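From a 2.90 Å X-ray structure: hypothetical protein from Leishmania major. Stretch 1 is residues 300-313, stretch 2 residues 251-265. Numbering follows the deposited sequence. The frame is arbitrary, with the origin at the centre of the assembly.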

# COMPACT_ATOMS: atom_id res chain seq x y z
N PRO A 300 -5.82 -6.80 -34.29
CA PRO A 300 -4.87 -5.84 -34.83
C PRO A 300 -3.82 -5.39 -33.84
O PRO A 300 -2.74 -5.02 -34.26
CB PRO A 300 -5.76 -4.67 -35.24
CG PRO A 300 -7.10 -5.28 -35.47
CD PRO A 300 -7.21 -6.34 -34.44
N SER A 301 -4.12 -5.43 -32.55
CA SER A 301 -3.16 -5.08 -31.50
C SER A 301 -2.04 -6.09 -31.40
O SER A 301 -0.92 -5.74 -31.00
CB SER A 301 -3.87 -5.03 -30.16
OG SER A 301 -5.22 -4.65 -30.38
N LYS A 302 -2.33 -7.35 -31.72
CA LYS A 302 -1.30 -8.37 -31.73
C LYS A 302 -0.36 -8.07 -32.87
O LYS A 302 0.85 -8.06 -32.70
CB LYS A 302 -1.88 -9.79 -31.86
CG LYS A 302 -2.40 -10.35 -30.54
CD LYS A 302 -3.43 -11.47 -30.74
CE LYS A 302 -2.79 -12.84 -30.83
NZ LYS A 302 -3.63 -13.89 -30.17
N GLN A 303 -0.93 -7.79 -34.04
CA GLN A 303 -0.15 -7.39 -35.20
C GLN A 303 0.69 -6.15 -34.85
O GLN A 303 1.92 -6.19 -34.88
CB GLN A 303 -1.06 -7.11 -36.40
CG GLN A 303 -1.32 -8.34 -37.30
CD GLN A 303 -0.23 -8.52 -38.40
OE1 GLN A 303 -0.55 -8.89 -39.56
NE2 GLN A 303 1.05 -8.25 -38.03
N GLU A 304 -0.01 -5.09 -34.46
CA GLU A 304 0.57 -3.77 -34.21
C GLU A 304 1.79 -3.76 -33.29
O GLU A 304 2.85 -3.32 -33.71
CB GLU A 304 -0.51 -2.83 -33.65
CG GLU A 304 -0.18 -1.34 -33.79
CD GLU A 304 -1.36 -0.40 -33.41
OE1 GLU A 304 -2.37 -0.90 -32.85
OE2 GLU A 304 -1.26 0.84 -33.67
N VAL A 305 1.64 -4.22 -32.05
CA VAL A 305 2.77 -4.20 -31.08
C VAL A 305 4.06 -4.85 -31.61
O VAL A 305 5.17 -4.42 -31.25
CB VAL A 305 2.42 -4.87 -29.74
CG1 VAL A 305 1.33 -4.11 -29.02
CG2 VAL A 305 2.01 -6.27 -29.95
N LEU A 306 3.93 -5.87 -32.46
CA LEU A 306 5.07 -6.59 -33.00
C LEU A 306 5.63 -5.89 -34.20
O LEU A 306 6.80 -6.05 -34.53
CB LEU A 306 4.64 -7.98 -33.43
CG LEU A 306 4.16 -8.96 -32.36
CD1 LEU A 306 3.57 -10.17 -33.09
CD2 LEU A 306 5.31 -9.35 -31.46
N GLN A 307 4.78 -5.16 -34.90
CA GLN A 307 5.25 -4.30 -35.97
C GLN A 307 6.08 -3.12 -35.37
O GLN A 307 7.14 -2.77 -35.88
CB GLN A 307 4.06 -3.84 -36.83
CG GLN A 307 4.46 -3.39 -38.22
CD GLN A 307 3.32 -3.41 -39.26
OE1 GLN A 307 2.38 -4.22 -39.18
NE2 GLN A 307 3.42 -2.53 -40.27
N LEU A 308 5.61 -2.55 -34.25
CA LEU A 308 6.33 -1.50 -33.53
C LEU A 308 7.66 -1.97 -33.00
O LEU A 308 8.66 -1.26 -33.08
CB LEU A 308 5.52 -1.01 -32.32
CG LEU A 308 4.28 -0.17 -32.59
CD1 LEU A 308 3.79 0.39 -31.27
CD2 LEU A 308 4.53 0.93 -33.61
N LEU A 309 7.66 -3.17 -32.42
CA LEU A 309 8.89 -3.78 -31.94
C LEU A 309 9.87 -4.04 -33.08
O LEU A 309 11.08 -3.97 -32.86
CB LEU A 309 8.58 -5.08 -31.21
CG LEU A 309 9.79 -5.81 -30.60
CD1 LEU A 309 10.58 -4.97 -29.61
CD2 LEU A 309 9.31 -7.09 -29.94
N GLN A 310 9.37 -4.31 -34.28
CA GLN A 310 10.23 -4.49 -35.44
C GLN A 310 10.87 -3.16 -35.85
O GLN A 310 12.08 -3.10 -36.06
CB GLN A 310 9.45 -5.07 -36.63
CG GLN A 310 10.31 -5.56 -37.76
CD GLN A 310 11.22 -6.68 -37.34
OE1 GLN A 310 10.85 -7.85 -37.37
NE2 GLN A 310 12.43 -6.32 -36.93
N GLU A 311 10.05 -2.12 -35.97
CA GLU A 311 10.52 -0.74 -36.22
C GLU A 311 11.64 -0.34 -35.26
O GLU A 311 12.70 0.10 -35.70
CB GLU A 311 9.37 0.27 -36.12
CG GLU A 311 8.37 0.21 -37.30
CD GLU A 311 7.15 1.16 -37.18
OE1 GLU A 311 6.78 1.55 -36.04
OE2 GLU A 311 6.55 1.49 -38.23
N LYS A 312 11.43 -0.51 -33.96
CA LYS A 312 12.45 -0.10 -32.99
C LYS A 312 13.69 -0.96 -33.04
O LYS A 312 14.79 -0.47 -32.83
CB LYS A 312 11.90 -0.10 -31.57
CG LYS A 312 12.74 0.73 -30.58
CD LYS A 312 12.64 2.24 -30.87
CE LYS A 312 13.85 3.00 -30.32
NZ LYS A 312 13.96 4.40 -30.85
N LEU A 313 13.53 -2.25 -33.30
CA LEU A 313 14.68 -3.12 -33.44
C LEU A 313 15.55 -2.72 -34.64
O LEU A 313 16.78 -2.72 -34.57
CB LEU A 313 14.23 -4.57 -33.60
CG LEU A 313 15.40 -5.55 -33.59
CD1 LEU A 313 16.00 -5.63 -32.18
CD2 LEU A 313 14.96 -6.92 -34.10
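Stretch 2 251-265: SVRAAMVLLTKELLQ

Stretch 2 packs along stretch 1 as a helix, a short break and a second helix. Residues 251-253 close an earlier helix; Ala255, the first residue to leave helical phi/psi, has positive phi (67/-113), and Met256, a selenomethionine at 61/86, occupies the N-cap position of helix 257-265. This second helix runs nearly parallel to helix 300-313: the N-to-C directions differ by 9° and the axes approach to 9.9 Å. The register follows from the nearest CA pairs: Ser301 CA to Ala255 CA 5.6 Å, Val305 CA to Val257 CA 5.8 Å, Leu308 CA to Lys261 CA 7.3 Å and Lys312 CA to Leu264 CA 7.0 Å. The backbones are thus closer at the break than farther along.

Val257 enters this tight end as a knob, its side chain sitting among Ser301, Glu304, Val305 and Leu308. With chi1 at -172° (t), CG2 lies 4.1 Å from Ser301 CB and 4.3 Å from Val305 CG1, and CG1 lies 4.3 Å from Leu308 CD1; both methyls meet Glu304, whose extended chain (t, t) brings CD to 3.2 Å from Val257 CG1 and OE1 to 3.2 Å from Val257 CG2.

Val305, chi1 m, fits against the break itself. Its CG1 stands 3.3 Å from Ala255 O and 4.0 Å from Thr260 OG1, while CG2 faces Val252 O at 3.9 Å. Alongside, Ser301 CB meets Ala255 CB at 3.9 Å, a contact between two small side chains where the backbones are closest. Thr260 adopts chi1 -52° (m), which places OG1 to donate to Met256 O at 2.6 Å and to accept from Ser251 OG at 2.8 Å. The second bond ties the new helix to the preceding one across the break; the first reaches its own N-cap residue.

Farther along, Leu264 supplies the largest covered area of any residue in the contact, 98 Å². Its rotamer (m, t) spreads the methyls over stretch 1: CD1 lies 4.0 Å from Leu308 CB, and CD2 lies 3.5 Å from Lys312 CB and 4.2 Å from Leu309 CD1. Lys312 thus contributes the aliphatic base of its chain here. Leu308 (m, t) carries CD1 to 4.4 Å from Lys261 CB; beyond CB the lysine is not modelled, so its full contribution cannot be assessed.

No hydrogen bond joins the stretches among the modelled atoms. The 644 Å² buried between them, both sides summed, therefore reflects mainly apolar packing.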

# COMPACT_ATOMS: atom_id res chain seq x y z
N SER A 251 4.40 -5.39 -21.72
CA SER A 251 3.55 -4.51 -22.49
C SER A 251 3.28 -5.09 -23.86
O SER A 251 2.16 -5.07 -24.34
CB SER A 251 4.21 -3.18 -22.66
OG SER A 251 3.34 -2.31 -23.34
N VAL A 252 4.33 -5.58 -24.49
CA VAL A 252 4.23 -6.29 -25.76
C VAL A 252 3.25 -7.45 -25.58
O VAL A 252 2.24 -7.51 -26.30
CB VAL A 252 5.61 -6.81 -26.23
CG1 VAL A 252 5.45 -7.77 -27.38
CG2 VAL A 252 6.49 -5.64 -26.65
N ARG A 253 3.55 -8.32 -24.61
CA ARG A 253 2.74 -9.50 -24.32
C ARG A 253 1.29 -9.22 -23.94
O ARG A 253 0.42 -10.05 -24.16
CB ARG A 253 3.36 -10.29 -23.18
CG ARG A 253 4.61 -11.04 -23.55
CD ARG A 253 4.61 -12.37 -22.87
NE ARG A 253 5.09 -12.32 -21.50
CZ ARG A 253 4.64 -13.09 -20.50
NH1 ARG A 253 3.65 -13.96 -20.68
NH2 ARG A 253 5.18 -12.96 -19.29
N ALA A 254 1.03 -8.06 -23.34
CA ALA A 254 -0.33 -7.67 -23.00
C ALA A 254 -1.07 -7.04 -24.17
O ALA A 254 -2.21 -6.62 -24.01
CB ALA A 254 -0.31 -6.70 -21.82
N ALA A 255 -0.43 -7.01 -25.35
CA ALA A 255 -0.87 -6.18 -26.48
C ALA A 255 -0.66 -4.73 -26.04
O ALA A 255 0.49 -4.33 -25.82
CB ALA A 255 -2.31 -6.46 -26.86
N MSE A 256 -1.70 -3.94 -25.85
CA MSE A 256 -1.51 -2.64 -25.18
C MSE A 256 -0.56 -1.78 -26.00
O MSE A 256 0.64 -1.75 -25.74
CB MSE A 256 -0.96 -2.79 -23.73
CG MSE A 256 -1.95 -3.42 -22.70
SE MSE A 256 -1.50 -3.06 -20.76
CE MSE A 256 0.40 -2.59 -20.99
N VAL A 257 -1.14 -1.08 -26.98
CA VAL A 257 -0.37 -0.43 -28.04
C VAL A 257 0.23 0.89 -27.59
O VAL A 257 1.44 1.11 -27.75
CB VAL A 257 -1.24 -0.20 -29.29
CG1 VAL A 257 -0.38 0.28 -30.43
CG2 VAL A 257 -1.95 -1.47 -29.69
N LEU A 258 -0.60 1.77 -27.01
CA LEU A 258 -0.13 3.08 -26.53
C LEU A 258 1.00 3.00 -25.49
O LEU A 258 1.99 3.71 -25.61
CB LEU A 258 -1.29 3.92 -25.98
CG LEU A 258 -2.41 4.35 -26.96
CD1 LEU A 258 -3.03 5.73 -26.57
CD2 LEU A 258 -1.94 4.38 -28.44
N LEU A 259 0.86 2.14 -24.48
CA LEU A 259 1.92 1.92 -23.50
C LEU A 259 3.21 1.47 -24.19
O LEU A 259 4.29 1.96 -23.87
CB LEU A 259 1.52 0.89 -22.47
CG LEU A 259 2.52 0.78 -21.29
CD1 LEU A 259 2.17 1.78 -20.16
CD2 LEU A 259 2.62 -0.63 -20.74
N THR A 260 3.09 0.55 -25.14
CA THR A 260 4.25 0.04 -25.86
C THR A 260 5.00 1.11 -26.67
O THR A 260 6.24 1.10 -26.71
CB THR A 260 3.89 -1.08 -26.82
OG1 THR A 260 3.14 -2.08 -26.13
CG2 THR A 260 5.15 -1.70 -27.41
N LYS A 261 4.28 2.03 -27.32
CA LYS A 261 4.94 3.12 -28.05
C LYS A 261 5.81 3.93 -27.07
O LYS A 261 6.91 4.40 -27.43
CB LYS A 261 3.91 4.02 -28.76
N GLU A 262 5.34 4.03 -25.83
CA GLU A 262 6.01 4.80 -24.78
C GLU A 262 7.12 4.02 -24.09
O GLU A 262 8.07 4.60 -23.59
CB GLU A 262 4.99 5.29 -23.73
CG GLU A 262 3.97 6.32 -24.27
CD GLU A 262 4.51 7.76 -24.29
OE1 GLU A 262 5.10 8.20 -23.27
OE2 GLU A 262 4.33 8.46 -25.32
N LEU A 263 7.02 2.70 -24.05
CA LEU A 263 8.07 1.91 -23.41
C LEU A 263 9.29 1.69 -24.32
O LEU A 263 10.43 1.72 -23.86
CB LEU A 263 7.50 0.62 -22.83
CG LEU A 263 6.74 0.92 -21.53
CD1 LEU A 263 5.95 -0.27 -21.05
CD2 LEU A 263 7.69 1.38 -20.44
N LEU A 264 9.06 1.51 -25.61
CA LEU A 264 10.14 1.61 -26.59
C LEU A 264 10.87 2.96 -26.44
O LEU A 264 12.09 3.01 -26.28
CB LEU A 264 9.60 1.43 -28.01
CG LEU A 264 9.09 0.01 -28.35
CD1 LEU A 264 8.17 0.00 -29.56
CD2 LEU A 264 10.24 -0.93 -28.57
N GLN A 265 10.13 4.07 -26.47
CA GLN A 265 10.75 5.38 -26.26
C GLN A 265 11.74 5.39 -25.08
O GLN A 265 12.88 5.81 -25.24
CB GLN A 265 9.71 6.49 -26.07
CG GLN A 265 9.20 7.15 -27.36
CD GLN A 265 8.49 8.50 -27.10
OE1 GLN A 265 9.11 9.44 -26.58
NE2 GLN A 265 7.20 8.60 -27.46